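Local coordinates for protein glycerol dehydratase (Clostridium butyricum, PDB 1R9D) that dehydrates glycerol without coenzyme B12, probably through a glycyl radical as in the pyruvate formate lyase family, at residues K92-E97 / D121-W126; Y218-A223 / K251-G256; E458-S463 / M488-A493; M717-L722 / V734-I739. One frame throughout, in Å; residues are numbered along the deposited sequence.

Interaction 1 of 4, residues K92-E97 / D121-W126; sequences KWLQDE and DVFEYW
Leu-94 and Gln-95 of helix 92-97 meet the ring of Phe-123, which projects from the end of helix 113-125. At the start of the first helix, Lys-92 is linked to the second through a water that lies 2.7 Å from Phe-123 O and is held only weakly by Lys-92 NZ, at 3.3 Å. The ammonium group also bonds to Asn-127 OD1, just past the second segment, so it lies close to the C-terminal end of helix 113-125. Leu-94 touches lightly: its CB stands 4.2 Å from Phe-123 CE2, and its carbonyl carbon lies obliquely to the ring.

Gln-95 makes the main contact. Its CB sits over the centre of the Phe-123 ring, 3.6 Å from the centroid and only 7° off the normal, in a CH-pi contact. CG is anti to the backbone N (chi1 177°) and the chain runs on extended, which lays the aliphatic part along the ring face from the CZ side back toward the stem of Phe-123. There NE2 comes to 3.4 Å from Phe-123 CD1 and 3.5 Å from Phe-123 CB. The amide plane is inclined 44° to the ring, so the amide is not stacked flat. The exposed polar chain thus screens a buried ring. The arrangement is helix-to-helix packing in which one phenylalanine ring lies against the side of a short helix, within the pyruvate formate lyase-like part of the chain.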
# COMPACT_ATOMS: atom_id res chain seq x y z
N LYS A 92 -17.26 -4.45 -15.17
CA LYS A 92 -17.26 -4.91 -16.55
C LYS A 92 -18.36 -5.95 -16.80
O LYS A 92 -18.86 -6.07 -17.91
CB LYS A 92 -15.89 -5.49 -16.91
CG LYS A 92 -14.79 -4.42 -17.01
CD LYS A 92 -13.46 -5.01 -17.43
CE LYS A 92 -12.34 -3.98 -17.36
NZ LYS A 92 -12.61 -2.79 -18.23
N TRP A 93 -18.74 -6.69 -15.76
CA TRP A 93 -19.79 -7.69 -15.92
C TRP A 93 -21.12 -6.97 -16.20
O TRP A 93 -21.94 -7.44 -16.99
CB TRP A 93 -19.93 -8.55 -14.66
CG TRP A 93 -20.38 -7.80 -13.44
CD1 TRP A 93 -19.59 -7.26 -12.47
CD2 TRP A 93 -21.73 -7.51 -13.07
NE1 TRP A 93 -20.37 -6.64 -11.51
CE2 TRP A 93 -21.69 -6.78 -11.86
CE3 TRP A 93 -22.98 -7.79 -13.64
CZ2 TRP A 93 -22.84 -6.33 -11.21
CZ3 TRP A 93 -24.13 -7.34 -12.99
CH2 TRP A 93 -24.05 -6.61 -11.79
N LEU A 94 -21.32 -5.83 -15.54
CA LEU A 94 -22.53 -5.05 -15.70
C LEU A 94 -22.57 -4.48 -17.11
O LEU A 94 -23.60 -4.52 -17.79
CB LEU A 94 -22.56 -3.89 -14.69
CG LEU A 94 -23.90 -3.48 -14.08
CD1 LEU A 94 -23.79 -2.06 -13.56
CD2 LEU A 94 -25.02 -3.57 -15.10
N GLN A 95 -21.43 -3.96 -17.55
CA GLN A 95 -21.31 -3.39 -18.89
C GLN A 95 -21.72 -4.42 -19.94
O GLN A 95 -22.37 -4.09 -20.93
CB GLN A 95 -19.87 -2.95 -19.13
CG GLN A 95 -19.60 -2.39 -20.52
CD GLN A 95 -18.23 -1.76 -20.63
OE1 GLN A 95 -17.21 -2.40 -20.33
NE2 GLN A 95 -18.19 -0.51 -21.07
N ASP A 96 -21.36 -5.68 -19.71
CA ASP A 96 -21.69 -6.76 -20.63
C ASP A 96 -23.17 -7.17 -20.61
O ASP A 96 -23.73 -7.52 -21.65
CB ASP A 96 -20.84 -8.00 -20.34
CG ASP A 96 -19.40 -7.84 -20.78
OD1 ASP A 96 -19.18 -7.46 -21.95
OD2 ASP A 96 -18.49 -8.10 -19.96
N GLU A 97 -23.79 -7.12 -19.43
CA GLU A 97 -25.18 -7.54 -19.28
C GLU A 97 -26.24 -6.44 -19.31
O GLU A 97 -27.42 -6.72 -19.09
CB GLU A 97 -25.34 -8.31 -17.97
CG GLU A 97 -24.63 -9.63 -17.94
CD GLU A 97 -24.73 -10.29 -16.58
OE1 GLU A 97 -25.84 -10.27 -16.00
OE2 GLU A 97 -23.71 -10.82 -16.09
N ASP A 121 -19.49 6.48 -18.72
CA ASP A 121 -18.33 7.14 -18.14
C ASP A 121 -17.80 6.38 -16.92
O ASP A 121 -16.60 6.39 -16.65
CB ASP A 121 -18.68 8.57 -17.72
CG ASP A 121 -17.47 9.34 -17.21
OD1 ASP A 121 -16.56 9.59 -18.02
OD2 ASP A 121 -17.43 9.68 -16.01
N VAL A 122 -18.70 5.74 -16.19
CA VAL A 122 -18.31 4.98 -15.01
C VAL A 122 -17.40 3.83 -15.43
O VAL A 122 -16.32 3.65 -14.86
CB VAL A 122 -19.55 4.41 -14.28
CG1 VAL A 122 -19.12 3.58 -13.08
CG2 VAL A 122 -20.45 5.55 -13.83
N PHE A 123 -17.83 3.06 -16.43
CA PHE A 123 -17.04 1.94 -16.93
C PHE A 123 -15.68 2.43 -17.42
O PHE A 123 -14.66 1.77 -17.22
CB PHE A 123 -17.76 1.25 -18.10
CG PHE A 123 -19.10 0.67 -17.73
CD1 PHE A 123 -20.18 0.79 -18.60
CD2 PHE A 123 -19.29 -0.00 -16.53
CE1 PHE A 123 -21.43 0.26 -18.28
CE2 PHE A 123 -20.53 -0.55 -16.20
CZ PHE A 123 -21.60 -0.42 -17.07
N GLU A 124 -15.67 3.59 -18.06
CA GLU A 124 -14.43 4.16 -18.57
C GLU A 124 -13.45 4.55 -17.47
O GLU A 124 -12.27 4.22 -17.54
CB GLU A 124 -14.72 5.38 -19.45
CG GLU A 124 -13.50 5.94 -20.16
CD GLU A 124 -13.83 7.18 -20.97
OE1 GLU A 124 -14.76 7.12 -21.81
OE2 GLU A 124 -13.14 8.21 -20.79
N TYR A 125 -13.93 5.25 -16.45
CA TYR A 125 -13.04 5.66 -15.37
C TYR A 125 -12.45 4.51 -14.56
O TYR A 125 -11.24 4.46 -14.34
CB TYR A 125 -13.75 6.60 -14.39
CG TYR A 125 -12.86 6.94 -13.20
CD1 TYR A 125 -11.80 7.84 -13.34
CD2 TYR A 125 -13.01 6.29 -11.98
CE1 TYR A 125 -10.92 8.10 -12.29
CE2 TYR A 125 -12.13 6.53 -10.92
CZ TYR A 125 -11.09 7.44 -11.09
OH TYR A 125 -10.21 7.67 -10.05
N TRP A 126 -13.31 3.60 -14.12
CA TRP A 126 -12.85 2.49 -13.28
C TRP A 126 -12.06 1.37 -13.94
O TRP A 126 -11.67 0.41 -13.28
CB TRP A 126 -14.04 1.90 -12.52
CG TRP A 126 -14.63 2.85 -11.55
CD1 TRP A 126 -15.67 3.70 -11.77
CD2 TRP A 126 -14.20 3.08 -10.20
NE1 TRP A 126 -15.92 4.45 -10.64
CE2 TRP A 126 -15.03 4.08 -9.66
CE3 TRP A 126 -13.19 2.52 -9.40
CZ2 TRP A 126 -14.88 4.56 -8.35
CZ3 TRP A 126 -13.04 2.99 -8.09
CH2 TRP A 126 -13.88 4.00 -7.58
O HOH W 1 -14.34 -0.75 -16.23

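Interaction 2 of 4, residues Y218-A223 / K251-G256; sequences YVNRYA and KVSGEG
Val-219 of helix 197-230 points toward the 251-256 segment, and the two backbones come close here, with Val-219 CA and Ser-253 CA 5.1 Å apart. Followed outward, the valine makes its first contact at CB, which lies 3.7 Å from Ser-253 CA. The CG1 branch, anti to the backbone N at chi1 179°, carries the contact further: it meets Ser-253 CA at 3.5 Å and Ser-253 CB at 3.9 Å, and at 4.4 Å it just reaches Val-252 CG2. The same valine also packs on Cys-249 and on Phe-269 of helix 260-277, which places it among three helices.

Asn-220 comes in beside it. Its CG is swung to the side of the backbone N (chi1 -82°), bringing the amide alongside the serine, with ND2 3.3 Å from Ser-253 CB. Although Asn-220 ND2 also lies 3.4 Å from Ser-253 OG, the angle is too poor for a hydrogen bond. The hydroxyl is instead bonded to Ser-250 O, a turn back, which fixes its rotation and leaves the serine's carbon atoms to face the valine. The small serine side chain is consistent with the close approach of the chain leaving helix 236-252. Helices 197-230 and 236-252, joined by a short connection, form an antiparallel helical hairpin, and the contact lies where the chain leaves its second helix.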
# COMPACT_ATOMS: atom_id res chain seq x y z
N TYR A 218 -26.27 12.95 6.64
CA TYR A 218 -27.26 12.12 5.96
C TYR A 218 -28.58 12.08 6.74
O TYR A 218 -29.65 12.27 6.16
CB TYR A 218 -26.73 10.69 5.80
CG TYR A 218 -27.60 9.80 4.95
CD1 TYR A 218 -27.79 10.07 3.59
CD2 TYR A 218 -28.24 8.68 5.50
CE1 TYR A 218 -28.59 9.25 2.80
CE2 TYR A 218 -29.05 7.86 4.72
CZ TYR A 218 -29.22 8.15 3.37
OH TYR A 218 -30.04 7.36 2.60
N VAL A 219 -28.49 11.83 8.04
CA VAL A 219 -29.68 11.76 8.88
C VAL A 219 -30.41 13.10 8.91
O VAL A 219 -31.65 13.14 8.91
CB VAL A 219 -29.30 11.34 10.32
CG1 VAL A 219 -30.55 11.29 11.19
CG2 VAL A 219 -28.62 9.98 10.30
N ASN A 220 -29.66 14.19 8.93
CA ASN A 220 -30.25 15.52 8.95
C ASN A 220 -31.02 15.83 7.67
O ASN A 220 -31.97 16.61 7.69
CB ASN A 220 -29.18 16.57 9.20
CG ASN A 220 -28.84 16.72 10.67
OD1 ASN A 220 -27.71 17.03 11.04
ND2 ASN A 220 -29.84 16.49 11.52
N ARG A 221 -30.62 15.21 6.57
CA ARG A 221 -31.32 15.42 5.30
C ARG A 221 -32.72 14.83 5.39
O ARG A 221 -33.66 15.36 4.78
CB ARG A 221 -30.55 14.78 4.15
CG ARG A 221 -29.23 15.47 3.82
CD ARG A 221 -28.56 14.83 2.62
NE ARG A 221 -29.37 14.95 1.41
CZ ARG A 221 -29.25 14.15 0.35
NH1 ARG A 221 -28.35 13.18 0.34
NH2 ARG A 221 -30.04 14.33 -0.70
N TYR A 222 -32.87 13.73 6.13
CA TYR A 222 -34.19 13.11 6.28
C TYR A 222 -35.04 13.93 7.24
O TYR A 222 -36.26 14.00 7.08
CB TYR A 222 -34.07 11.67 6.80
CG TYR A 222 -33.78 10.66 5.72
CD1 TYR A 222 -32.47 10.36 5.36
CD2 TYR A 222 -34.82 10.06 5.01
CE1 TYR A 222 -32.20 9.48 4.32
CE2 TYR A 222 -34.56 9.17 3.96
CZ TYR A 222 -33.25 8.89 3.63
OH TYR A 222 -32.97 8.03 2.59
N ALA A 223 -34.40 14.54 8.23
CA ALA A 223 -35.12 15.36 9.19
C ALA A 223 -35.76 16.53 8.46
O ALA A 223 -36.91 16.89 8.72
CB ALA A 223 -34.17 15.87 10.27
N LYS A 251 -32.53 14.43 16.42
CA LYS A 251 -31.82 14.04 17.62
C LYS A 251 -30.77 12.95 17.38
O LYS A 251 -29.60 13.13 17.71
CB LYS A 251 -32.78 13.56 18.70
CG LYS A 251 -32.03 13.08 19.93
CD LYS A 251 -32.93 12.41 20.95
CE LYS A 251 -32.09 11.87 22.10
NZ LYS A 251 -32.92 11.25 23.16
N VAL A 252 -31.19 11.83 16.79
CA VAL A 252 -30.27 10.73 16.55
C VAL A 252 -29.30 10.98 15.39
O VAL A 252 -28.54 10.09 15.01
CB VAL A 252 -31.01 9.40 16.29
CG1 VAL A 252 -31.94 9.10 17.45
CG2 VAL A 252 -31.79 9.46 14.98
N SER A 253 -29.32 12.19 14.84
CA SER A 253 -28.42 12.51 13.75
C SER A 253 -26.99 12.35 14.27
O SER A 253 -26.11 11.88 13.56
CB SER A 253 -28.65 13.94 13.24
OG SER A 253 -28.64 14.87 14.31
N GLY A 254 -26.78 12.73 15.53
CA GLY A 254 -25.46 12.61 16.13
C GLY A 254 -25.47 12.05 17.53
O GLY A 254 -24.48 11.46 17.98
N GLU A 255 -26.58 12.22 18.24
CA GLU A 255 -26.69 11.73 19.61
C GLU A 255 -27.16 10.27 19.64
O GLU A 255 -27.64 9.74 18.65
CB GLU A 255 -27.67 12.60 20.40
CG GLU A 255 -27.18 14.01 20.65
CD GLU A 255 -28.27 14.93 21.18
OE1 GLU A 255 -29.21 15.24 20.41
OE2 GLU A 255 -28.19 15.33 22.36
N GLY A 256 -27.00 9.65 20.81
CA GLY A 256 -27.43 8.27 20.97
C GLY A 256 -28.94 8.26 21.18
O GLY A 256 -29.55 9.32 21.30

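Interaction 3 of 4, residues E458-S463 / M488-A493; sequences ELTINS and MKAYKA
Helix 453-461 and the long helix 484-516 come close at Thr-460 and Tyr-491, whose CA atoms are 5.3 Å apart, and the first helix ends just beyond Thr-460 in a Schellman motif, with Ser-463 at positive phi, Ser-463 N bonded to Thr-460 O and Gly-464 N to Leu-459 O.

Thr-460 supplies the first helix's side of the contact and divides it between its two branches. The methyl CG2 reaches Ala-490 CB at 3.7 Å and lies at the same distance from Tyr-491 N. The hydroxyl branch stands beside the threonine's own backbone N (chi1 -59°), a setting that brings OG1 to 3.3 Å from Tyr-491 CA. OG1 is also 3.9 Å from Tyr-491 CD1, at the edge of the ring and near its plane rather than over a face. Tyr-491 CG is anti to its backbone N (chi1 171°), a torsion that carries the ring past the threonine toward helix 607-624, where the phenol hydroxyl bonds to Gly-616 O and the side chain packs on Val-619.

Each hydroxyl therefore finds its partner away from the other segment, that of Thr-460 being bonded to Ile-456 O one turn earlier in its own helix. With its hydrogen-bonding need met there, the threonine can present a buried oxygen to carbon atoms, and the contact between the segments rests on van der Waals packing alone, a closeness consistent with the small side chains of Thr-460 and Ala-490.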
# COMPACT_ATOMS: atom_id res chain seq x y z
N GLU A 458 -14.86 -36.93 -8.85
CA GLU A 458 -14.77 -37.13 -10.29
C GLU A 458 -13.31 -37.09 -10.74
O GLU A 458 -12.87 -37.90 -11.56
CB GLU A 458 -15.58 -36.06 -11.02
CG GLU A 458 -15.59 -36.18 -12.54
CD GLU A 458 -16.51 -35.17 -13.22
OE1 GLU A 458 -16.66 -35.25 -14.46
OE2 GLU A 458 -17.08 -34.30 -12.53
N LEU A 459 -12.55 -36.14 -10.21
CA LEU A 459 -11.14 -36.00 -10.56
C LEU A 459 -10.28 -37.12 -9.98
O LEU A 459 -9.20 -37.40 -10.49
CB LEU A 459 -10.61 -34.64 -10.11
CG LEU A 459 -11.14 -33.45 -10.92
CD1 LEU A 459 -10.67 -32.15 -10.28
CD2 LEU A 459 -10.65 -33.54 -12.37
N THR A 460 -10.75 -37.74 -8.90
CA THR A 460 -10.00 -38.84 -8.30
C THR A 460 -10.13 -40.03 -9.25
O THR A 460 -9.14 -40.70 -9.57
CB THR A 460 -10.56 -39.24 -6.92
OG1 THR A 460 -10.51 -38.10 -6.04
CG2 THR A 460 -9.74 -40.36 -6.31
N ILE A 461 -11.35 -40.28 -9.70
CA ILE A 461 -11.61 -41.38 -10.62
C ILE A 461 -10.90 -41.16 -11.95
O ILE A 461 -10.46 -42.12 -12.58
CB ILE A 461 -13.13 -41.56 -10.84
CG1 ILE A 461 -13.76 -42.14 -9.57
CG2 ILE A 461 -13.39 -42.46 -12.05
CD1 ILE A 461 -15.26 -42.33 -9.65
N ASN A 462 -10.78 -39.91 -12.37
CA ASN A 462 -10.11 -39.60 -13.64
C ASN A 462 -8.66 -39.11 -13.51
O ASN A 462 -8.11 -38.54 -14.44
CB ASN A 462 -10.94 -38.57 -14.43
CG ASN A 462 -12.28 -39.12 -14.88
OD1 ASN A 462 -12.38 -40.28 -15.28
ND2 ASN A 462 -13.32 -38.29 -14.83
N SER A 463 -8.05 -39.36 -12.35
CA SER A 463 -6.66 -38.97 -12.10
C SER A 463 -6.30 -37.53 -12.46
O SER A 463 -5.27 -37.28 -13.09
CB SER A 463 -5.71 -39.91 -12.86
OG SER A 463 -5.79 -41.23 -12.36
N MET A 488 -8.72 -43.32 -1.30
CA MET A 488 -8.79 -42.21 -0.35
C MET A 488 -7.53 -41.36 -0.38
O MET A 488 -7.58 -40.16 -0.10
CB MET A 488 -9.04 -42.73 1.07
CG MET A 488 -10.45 -43.27 1.30
SD MET A 488 -11.75 -42.07 0.87
CE MET A 488 -11.60 -40.90 2.24
N LYS A 489 -6.39 -41.97 -0.70
CA LYS A 489 -5.13 -41.23 -0.76
C LYS A 489 -5.14 -40.30 -1.97
O LYS A 489 -4.65 -39.17 -1.89
CB LYS A 489 -3.94 -42.19 -0.84
CG LYS A 489 -3.72 -42.96 0.43
CD LYS A 489 -2.45 -43.79 0.38
CE LYS A 489 -2.23 -44.53 1.70
NZ LYS A 489 -1.02 -45.39 1.66
N ALA A 490 -5.68 -40.79 -3.08
CA ALA A 490 -5.76 -39.99 -4.30
C ALA A 490 -6.77 -38.86 -4.09
O ALA A 490 -6.57 -37.74 -4.54
CB ALA A 490 -6.19 -40.87 -5.47
N TYR A 491 -7.87 -39.18 -3.40
CA TYR A 491 -8.92 -38.22 -3.10
C TYR A 491 -8.31 -37.07 -2.29
O TYR A 491 -8.54 -35.89 -2.59
CB TYR A 491 -10.01 -38.92 -2.28
CG TYR A 491 -11.09 -38.03 -1.69
CD1 TYR A 491 -12.04 -37.41 -2.50
CD2 TYR A 491 -11.18 -37.84 -0.31
CE1 TYR A 491 -13.07 -36.64 -1.94
CE2 TYR A 491 -12.20 -37.08 0.25
CZ TYR A 491 -13.14 -36.48 -0.57
OH TYR A 491 -14.15 -35.73 -0.00
N LYS A 492 -7.52 -37.42 -1.29
CA LYS A 492 -6.86 -36.41 -0.45
C LYS A 492 -5.88 -35.56 -1.25
O LYS A 492 -5.76 -34.36 -1.00
CB LYS A 492 -6.14 -37.09 0.72
CG LYS A 492 -5.40 -36.14 1.66
CD LYS A 492 -5.01 -36.86 2.94
CE LYS A 492 -4.13 -36.01 3.84
NZ LYS A 492 -2.73 -35.91 3.34
N ALA A 493 -5.19 -36.17 -2.21
CA ALA A 493 -4.23 -35.45 -3.04
C ALA A 493 -4.91 -34.43 -3.95
O ALA A 493 -4.39 -33.33 -4.16
CB ALA A 493 -3.42 -36.43 -3.88

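Interaction 4 of 4, residues M717-L722 / V734-I739; sequences MNLSSL and VQFNVI
The CH-pi contact is between Leu-719 and Phe-736. Leu-719 CD1 is poised above the middle of the phenylalanine ring, 3.6 Å from its centroid and 9° off the normal, so the methyl is nearly equidistant from all six ring carbons. The leucine leaves the helix with CG anti to the backbone N (chi1 -177°), which directs this branch toward the strand; leucine and phenylalanine reach past one another, one from the helix and one from the sheet.

These residues belong to a beta-alpha-beta unit, strand 702-705, helix 712-728 and strand 733-738, in which the helix packs on a mixed sheet. Strand 733-738 runs between 702-705 and 404-407, and Phe-736 rises from it toward the helix, flanked by Gln-703 and Tyr-405 of these neighbouring strands.

The other contact is plain apolar packing. Leu-722, one turn after Leu-719, brings CD2 to 3.8 Å from Phe-736 CE2 and to 4.2 Å from Phe-736 CZ, meeting the ring obliquely. Leu-722 also packs on Gln-703 and Phe-705 of strand 702-705, whereas Leu-719 touches Ala-393 and Thr-396 of helix 386-397.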
# COMPACT_ATOMS: atom_id res chain seq x y z
N MET A 717 -45.04 -30.28 19.67
CA MET A 717 -44.27 -31.08 20.63
C MET A 717 -43.29 -31.98 19.88
O MET A 717 -42.15 -32.15 20.31
CB MET A 717 -45.21 -31.95 21.47
CG MET A 717 -46.18 -31.16 22.34
SD MET A 717 -45.39 -30.43 23.78
CE MET A 717 -45.92 -31.59 25.07
N ASN A 718 -43.75 -32.56 18.78
CA ASN A 718 -42.91 -33.44 17.99
C ASN A 718 -41.75 -32.71 17.33
O ASN A 718 -40.63 -33.22 17.30
CB ASN A 718 -43.73 -34.17 16.92
CG ASN A 718 -44.61 -35.26 17.52
OD1 ASN A 718 -44.27 -35.85 18.55
ND2 ASN A 718 -45.72 -35.55 16.86
N LEU A 719 -42.00 -31.52 16.79
CA LEU A 719 -40.93 -30.75 16.16
C LEU A 719 -39.91 -30.38 17.23
O LEU A 719 -38.70 -30.46 17.01
CB LEU A 719 -41.47 -29.46 15.52
CG LEU A 719 -40.38 -28.65 14.79
CD1 LEU A 719 -40.04 -29.35 13.48
CD2 LEU A 719 -40.85 -27.23 14.53
N SER A 720 -40.41 -29.97 18.39
CA SER A 720 -39.56 -29.60 19.51
C SER A 720 -38.66 -30.77 19.93
O SER A 720 -37.47 -30.60 20.18
CB SER A 720 -40.42 -29.16 20.70
OG SER A 720 -39.65 -29.09 21.89
N SER A 721 -39.24 -31.96 19.99
CA SER A 721 -38.48 -33.15 20.36
C SER A 721 -37.44 -33.51 19.29
O SER A 721 -36.32 -33.93 19.60
CB SER A 721 -39.42 -34.33 20.58
OG SER A 721 -38.70 -35.48 20.98
N LEU A 722 -37.82 -33.34 18.03
CA LEU A 722 -36.93 -33.63 16.91
C LEU A 722 -35.70 -32.74 16.98
O LEU A 722 -34.57 -33.21 16.82
CB LEU A 722 -37.66 -33.39 15.59
CG LEU A 722 -36.92 -33.73 14.29
CD1 LEU A 722 -36.87 -35.24 14.10
CD2 LEU A 722 -37.62 -33.08 13.11
N VAL A 734 -30.54 -26.51 12.13
CA VAL A 734 -31.61 -27.17 11.40
C VAL A 734 -32.72 -26.15 11.14
O VAL A 734 -32.91 -25.22 11.92
CB VAL A 734 -32.15 -28.41 12.18
CG1 VAL A 734 -32.90 -27.98 13.43
CG2 VAL A 734 -33.04 -29.25 11.25
N GLN A 735 -33.41 -26.30 10.02
CA GLN A 735 -34.50 -25.39 9.66
C GLN A 735 -35.51 -26.20 8.87
O GLN A 735 -35.15 -27.23 8.28
CB GLN A 735 -33.95 -24.23 8.84
CG GLN A 735 -33.30 -24.66 7.54
CD GLN A 735 -32.50 -23.55 6.91
OE1 GLN A 735 -32.15 -23.62 5.72
NE2 GLN A 735 -32.17 -22.53 7.69
N PHE A 736 -36.76 -25.75 8.82
CA PHE A 736 -37.79 -26.52 8.14
C PHE A 736 -38.74 -25.80 7.19
O PHE A 736 -39.18 -24.68 7.45
CB PHE A 736 -38.69 -27.21 9.17
CG PHE A 736 -37.94 -27.87 10.30
CD1 PHE A 736 -37.54 -27.13 11.40
CD2 PHE A 736 -37.63 -29.22 10.24
CE1 PHE A 736 -36.83 -27.74 12.45
CE2 PHE A 736 -36.93 -29.84 11.27
CZ PHE A 736 -36.53 -29.10 12.38
N ASN A 737 -39.06 -26.48 6.10
CA ASN A 737 -40.03 -25.99 5.14
C ASN A 737 -41.27 -26.78 5.54
O ASN A 737 -41.18 -27.97 5.87
CB ASN A 737 -39.65 -26.35 3.70
CG ASN A 737 -39.16 -25.16 2.90
OD1 ASN A 737 -39.71 -24.05 3.00
ND2 ASN A 737 -38.15 -25.38 2.07
N VAL A 738 -42.42 -26.12 5.56
CA VAL A 738 -43.67 -26.78 5.91
C VAL A 738 -44.69 -26.21 4.93
O VAL A 738 -45.34 -25.21 5.22
CB VAL A 738 -44.12 -26.45 7.35
CG1 VAL A 738 -45.41 -27.19 7.68
CG2 VAL A 738 -43.03 -26.83 8.34
N ILE A 739 -44.80 -26.85 3.77
CA ILE A 739 -45.71 -26.36 2.75
C ILE A 739 -46.32 -27.48 1.92
O ILE A 739 -45.76 -28.58 1.81
CB ILE A 739 -44.99 -25.37 1.81
CG1 ILE A 739 -46.01 -24.66 0.92
CG2 ILE A 739 -43.96 -26.12 0.97
CD1 ILE A 739 -45.40 -23.58 0.05

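The four contacts follow one another along the chain, each closing before the next opens, and none touches another. Interactions 1 and 3 join helices, and interaction 2 joins a helix to the chain leaving its neighbour, all within the pyruvate formate lyase-like range; interaction 4 lies in the glycine radical range and joins a helix to a sheet. Interactions 2 and 3 are farthest apart, with centres about 59 Å from each other on opposite sides of the chain's centre, while interactions 1 and 2 are nearest, about 34 Å between centres. Interaction 4 lies closest to the chain's centre, about 22 Å away, the other three somewhat farther out. Its strand precedes Gly-763, the predicted radical site, in sequence.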